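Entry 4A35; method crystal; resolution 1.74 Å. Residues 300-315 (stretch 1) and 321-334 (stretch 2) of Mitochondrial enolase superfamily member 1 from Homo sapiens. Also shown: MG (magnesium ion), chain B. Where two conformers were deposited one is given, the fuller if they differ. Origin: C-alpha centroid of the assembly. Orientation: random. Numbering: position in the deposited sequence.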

# COMPACT_ATOMS: atom_id res chain seq x y z
N ILE A 300 -4.77 21.44 -20.18
CA ILE A 300 -5.36 20.42 -19.32
C ILE A 300 -4.42 20.15 -18.12
O ILE A 300 -3.28 19.73 -18.31
CB ILE A 300 -5.65 19.12 -20.09
CG1 ILE A 300 -6.50 19.42 -21.38
CG2 ILE A 300 -6.39 18.10 -19.17
CD1 ILE A 300 -6.48 18.28 -22.34
N GLY A 301 -4.97 20.30 -16.91
CA GLY A 301 -4.22 20.05 -15.69
C GLY A 301 -4.38 18.59 -15.31
O GLY A 301 -5.32 17.92 -15.76
N ILE A 302 -3.50 18.13 -14.42
CA ILE A 302 -3.57 16.74 -13.93
C ILE A 302 -4.06 16.80 -12.50
O ILE A 302 -3.60 17.65 -11.72
CB ILE A 302 -2.17 16.03 -14.06
CG1 ILE A 302 -1.98 15.44 -15.50
CG2 ILE A 302 -1.98 14.88 -12.96
CD1 ILE A 302 -2.31 16.30 -16.79
N ALA A 303 -5.02 15.94 -12.17
CA ALA A 303 -5.57 15.78 -10.82
C ALA A 303 -5.32 14.34 -10.33
O ALA A 303 -5.52 13.39 -11.10
CB ALA A 303 -7.10 16.05 -10.80
N THR A 304 -4.94 14.16 -9.07
CA THR A 304 -4.87 12.78 -8.56
C THR A 304 -4.92 12.83 -7.06
O THR A 304 -4.76 13.92 -6.47
CB THR A 304 -3.60 11.99 -9.11
OG1 THR A 304 -3.75 10.59 -8.70
CG2 THR A 304 -2.26 12.53 -8.52
N GLY A 305 -5.12 11.66 -6.46
CA GLY A 305 -5.04 11.55 -5.01
C GLY A 305 -6.04 10.68 -4.29
O GLY A 305 -5.76 10.30 -3.16
N GLU A 306 -7.23 10.43 -4.87
CA GLU A 306 -8.22 9.66 -4.12
C GLU A 306 -7.72 8.28 -3.61
O GLU A 306 -8.21 7.85 -2.58
CB GLU A 306 -9.50 9.44 -4.93
CG GLU A 306 -9.37 8.40 -6.01
CD GLU A 306 -10.62 8.33 -6.84
OE1 GLU A 306 -11.03 9.41 -7.33
OE2 GLU A 306 -11.22 7.25 -6.96
N GLN A 307 -6.75 7.58 -4.34
CA GLN A 307 -6.24 6.29 -3.89
C GLN A 307 -4.78 6.42 -3.46
O GLN A 307 -4.12 5.41 -3.23
CB GLN A 307 -6.40 5.20 -4.99
CG GLN A 307 -7.88 4.79 -5.17
CD GLN A 307 -8.07 3.32 -5.49
OE1 GLN A 307 -8.55 2.95 -6.58
NE2 GLN A 307 -7.84 2.45 -4.52
N CYS A 308 -4.26 7.69 -3.40
CA CYS A 308 -2.92 7.97 -2.94
C CYS A 308 -2.81 7.52 -1.48
O CYS A 308 -3.54 8.06 -0.63
CB CYS A 308 -2.65 9.46 -3.09
SG CYS A 308 -1.06 9.91 -2.44
N HIS A 309 -2.05 6.50 -1.19
CA HIS A 309 -2.09 5.84 0.12
C HIS A 309 -1.61 6.58 1.38
O HIS A 309 -2.08 6.24 2.48
CB HIS A 309 -1.52 4.40 0.05
CG HIS A 309 -0.09 4.30 -0.40
ND1 HIS A 309 0.94 4.47 0.50
CD2 HIS A 309 0.42 4.08 -1.63
CE1 HIS A 309 2.06 4.31 -0.20
NE2 HIS A 309 1.80 4.11 -1.48
N ASN A 310 -0.67 7.54 1.27
CA ASN A 310 -0.24 8.24 2.49
C ASN A 310 0.42 9.56 2.08
O ASN A 310 0.53 9.86 0.87
CB ASN A 310 0.66 7.36 3.40
CG ASN A 310 1.99 6.94 2.81
OD1 ASN A 310 2.58 7.67 1.99
ND2 ASN A 310 2.44 5.73 3.15
N ARG A 311 0.87 10.31 3.07
CA ARG A 311 1.43 11.66 2.89
C ARG A 311 2.79 11.62 2.14
O ARG A 311 3.20 12.65 1.60
CB ARG A 311 1.62 12.34 4.25
CG ARG A 311 2.62 11.60 5.18
CD ARG A 311 2.62 12.15 6.61
NE ARG A 311 3.60 11.45 7.45
CZ ARG A 311 3.46 10.20 7.92
NH1 ARG A 311 2.33 9.53 7.71
NH2 ARG A 311 4.45 9.62 8.57
N VAL A 312 3.50 10.46 2.15
CA VAL A 312 4.82 10.35 1.47
C VAL A 312 4.60 10.43 -0.03
O VAL A 312 5.38 11.04 -0.73
CB VAL A 312 5.64 9.10 1.93
CG1 VAL A 312 7.04 9.00 1.27
CG2 VAL A 312 5.81 9.13 3.45
N ILE A 313 3.52 9.80 -0.53
CA ILE A 313 3.18 9.85 -1.95
C ILE A 313 2.79 11.28 -2.28
O ILE A 313 3.27 11.79 -3.28
CB ILE A 313 2.05 8.82 -2.34
CG1 ILE A 313 2.47 7.32 -1.97
CG2 ILE A 313 1.76 8.93 -3.88
CD1 ILE A 313 3.76 6.80 -2.81
N PHE A 314 1.90 11.91 -1.49
CA PHE A 314 1.53 13.31 -1.78
C PHE A 314 2.76 14.25 -1.76
O PHE A 314 2.88 15.15 -2.59
CB PHE A 314 0.48 13.81 -0.81
CG PHE A 314 -0.92 13.38 -1.24
CD1 PHE A 314 -1.47 13.81 -2.45
CD2 PHE A 314 -1.68 12.58 -0.41
CE1 PHE A 314 -2.78 13.44 -2.82
CE2 PHE A 314 -3.00 12.23 -0.76
CZ PHE A 314 -3.54 12.66 -1.97
N LYS A 315 3.66 14.05 -0.82
CA LYS A 315 4.86 14.87 -0.75
C LYS A 315 5.63 14.83 -2.06
O LYS A 315 5.98 15.86 -2.61
CB LYS A 315 5.77 14.46 0.42
CG LYS A 315 7.15 15.18 0.38
CD LYS A 315 8.07 14.65 1.46
CE LYS A 315 8.73 13.29 1.10
NZ LYS A 315 9.98 13.08 1.91
MG MG B . -11.82 9.81 -9.20
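Stretch 2 (321-334) KALQFLQIDSCRLG

Stretch 2 runs parallel to stretch 1, as the register shows: Ile302 lies nearest Leu323, Ala303 nearest Phe325, Gly305 nearest Gln327 and Asn310 nearest Leu333. Within stretch 2 only Phe325 and Leu326 are strand, bridged to Ala303 and Thr304 of the strand 301-304. Ile302 O accepts from both Gln324 N (2.7 Å) and Phe325 N (3.1 Å); Thr304 N gives a weak bond to Phe325 O (3.3 Å), and Gln327 N donates to Thr304 O (2.9 Å).

Gln324, with chi1 m and chi2 and chi3 near +60°, folds back so that its OE1 accepts from Ile302 N at 2.8 Å, filling a backbone position ahead of the bridged pairs. Gly301 leaves room here: an ideal CB would lie 2.8 Å from Phe325 CE1. Ala303 and Phe325 share one sheet face, CB to CB 4.0 Å; Thr304 and Leu326 point to the other. Gly305 has phi/psi of 140/-24, and an ideal CB would come within 2.3 Å of Gln327 O.

Within the type I turn from Gly305 to Cys308, Glu306 (chi1 p, chi2 t) extends its carboxylate to the magnesium ion, OE1 to MG 2.1 Å. Arg332, chi1 t and then p, p, lays one guanidinium face against Gln307: its NH2 is 3.1 Å from Gln307 NE2, a contact of two donors and no hydrogen bond. Water 1 joins Arg332 NE to Glu306 O, 2.8 Å from each. Asp329 OD2 accepts from Cys331 N at 2.8 Å, bracing the bend before Arg332.

Phe314, chi1 m, points toward stretch 2 from the helix that Asn310 caps (Asn310 OD1 to Val312 N, 2.9 Å). Its CE1 meets Leu326 CD2 at 3.6 Å and its CE2 meets Leu333 CD1 at 3.7 Å, while Gln327 O approaches the ring edge, 3.7 Å from Phe314 CZ. Leu333, m and t, also brings CD2 to 3.5 Å from Asn310 CA.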

# COMPACT_ATOMS: atom_id res chain seq x y z
N LYS A 321 6.18 18.28 -8.94
CA LYS A 321 5.23 19.15 -9.67
C LYS A 321 4.38 18.28 -10.63
O LYS A 321 4.19 18.59 -11.81
CB LYS A 321 5.96 20.31 -10.41
CG LYS A 321 6.81 21.14 -9.49
CD LYS A 321 7.30 22.37 -10.24
CE LYS A 321 7.94 23.31 -9.26
NZ LYS A 321 8.45 24.52 -9.95
N ALA A 322 3.91 17.16 -10.12
CA ALA A 322 3.23 16.12 -10.88
C ALA A 322 1.75 16.39 -11.04
O ALA A 322 1.09 15.65 -11.75
CB ALA A 322 3.44 14.76 -10.18
N LEU A 323 1.19 17.39 -10.33
CA LEU A 323 -0.28 17.55 -10.40
C LEU A 323 -0.67 19.06 -10.27
O LEU A 323 0.01 19.83 -9.59
CB LEU A 323 -0.98 16.68 -9.31
CG LEU A 323 -0.92 17.12 -7.81
CD1 LEU A 323 -1.55 16.03 -6.91
CD2 LEU A 323 0.52 17.45 -7.32
N GLN A 324 -1.75 19.43 -10.91
CA GLN A 324 -2.26 20.81 -10.83
C GLN A 324 -3.37 20.90 -9.77
O GLN A 324 -3.69 22.00 -9.31
CB GLN A 324 -2.80 21.29 -12.20
CG GLN A 324 -1.69 21.67 -13.20
CD GLN A 324 -0.69 20.55 -13.47
OE1 GLN A 324 -1.03 19.47 -13.97
NE2 GLN A 324 0.57 20.75 -13.07
N PHE A 325 -4.01 19.76 -9.43
CA PHE A 325 -5.11 19.70 -8.44
C PHE A 325 -4.90 18.48 -7.58
O PHE A 325 -4.70 17.36 -8.11
CB PHE A 325 -6.48 19.60 -9.13
CG PHE A 325 -6.70 20.66 -10.19
CD1 PHE A 325 -6.32 20.43 -11.52
CD2 PHE A 325 -7.38 21.84 -9.89
CE1 PHE A 325 -6.60 21.37 -12.53
CE2 PHE A 325 -7.65 22.79 -10.89
CZ PHE A 325 -7.25 22.55 -12.20
N LEU A 326 -4.85 18.71 -6.28
CA LEU A 326 -4.54 17.61 -5.34
C LEU A 326 -5.81 17.15 -4.70
O LEU A 326 -6.49 17.92 -4.04
CB LEU A 326 -3.49 18.13 -4.32
CG LEU A 326 -2.90 17.06 -3.37
CD1 LEU A 326 -1.52 17.50 -2.87
CD2 LEU A 326 -3.84 16.84 -2.14
N GLN A 327 -6.09 15.84 -4.81
CA GLN A 327 -7.37 15.34 -4.31
C GLN A 327 -7.21 14.52 -3.03
O GLN A 327 -6.97 13.33 -3.10
CB GLN A 327 -8.06 14.53 -5.42
CG GLN A 327 -8.20 15.46 -6.66
CD GLN A 327 -8.67 14.80 -7.87
OE1 GLN A 327 -8.06 13.83 -8.34
NE2 GLN A 327 -9.75 15.34 -8.43
N ILE A 328 -7.44 15.17 -1.89
CA ILE A 328 -7.44 14.46 -0.62
C ILE A 328 -8.65 13.52 -0.53
O ILE A 328 -9.66 13.71 -1.21
CB ILE A 328 -7.42 15.43 0.60
CG1 ILE A 328 -8.70 16.31 0.68
CG2 ILE A 328 -6.03 16.18 0.73
CD1 ILE A 328 -8.90 17.16 2.08
N ASP A 329 -8.53 12.49 0.31
CA ASP A 329 -9.64 11.61 0.62
C ASP A 329 -9.66 11.41 2.15
O ASP A 329 -8.62 11.13 2.76
CB ASP A 329 -9.58 10.29 -0.13
CG ASP A 329 -10.85 9.50 0.21
OD1 ASP A 329 -11.87 9.71 -0.47
OD2 ASP A 329 -10.83 8.71 1.18
N SER A 330 -10.84 11.59 2.74
CA SER A 330 -11.10 11.53 4.18
C SER A 330 -10.88 10.12 4.76
O SER A 330 -10.67 10.01 5.96
CB SER A 330 -12.55 11.98 4.45
OG SER A 330 -13.53 11.15 3.83
N CYS A 331 -11.03 9.06 3.94
CA CYS A 331 -10.99 7.66 4.44
C CYS A 331 -9.83 6.77 3.86
O CYS A 331 -9.68 5.63 4.31
CB CYS A 331 -12.35 7.00 4.21
SG CYS A 331 -13.66 7.75 5.21
N ARG A 332 -9.04 7.27 2.91
CA ARG A 332 -7.89 6.61 2.33
C ARG A 332 -6.63 6.96 3.16
O ARG A 332 -5.82 6.11 3.46
CB ARG A 332 -7.68 7.08 0.87
CG ARG A 332 -6.41 6.42 0.18
CD ARG A 332 -6.46 4.90 0.10
NE ARG A 332 -7.66 4.45 -0.62
CZ ARG A 332 -7.88 3.20 -1.02
NH1 ARG A 332 -6.99 2.25 -0.77
NH2 ARG A 332 -9.00 2.90 -1.70
N LEU A 333 -6.48 8.26 3.47
CA LEU A 333 -5.36 8.71 4.32
C LEU A 333 -5.68 8.42 5.79
O LEU A 333 -6.82 8.01 6.12
CB LEU A 333 -5.15 10.24 4.12
CG LEU A 333 -4.68 10.67 2.70
CD1 LEU A 333 -4.55 12.20 2.64
CD2 LEU A 333 -3.26 10.09 2.33
N GLY A 334 -4.69 8.65 6.65
CA GLY A 334 -4.80 8.40 8.07
C GLY A 334 -5.69 9.42 8.80
O GLY A 334 -5.21 10.20 9.62
O HOH W 1 -9.92 5.79 -1.71
O HOH W 2 -8.19 11.19 -7.46
O HOH W 3 -13.05 7.77 -8.83
O HOH W 4 -3.98 4.25 2.43
O HOH W 5 -10.39 8.77 -10.00
O HOH W 6 -13.54 10.29 -8.39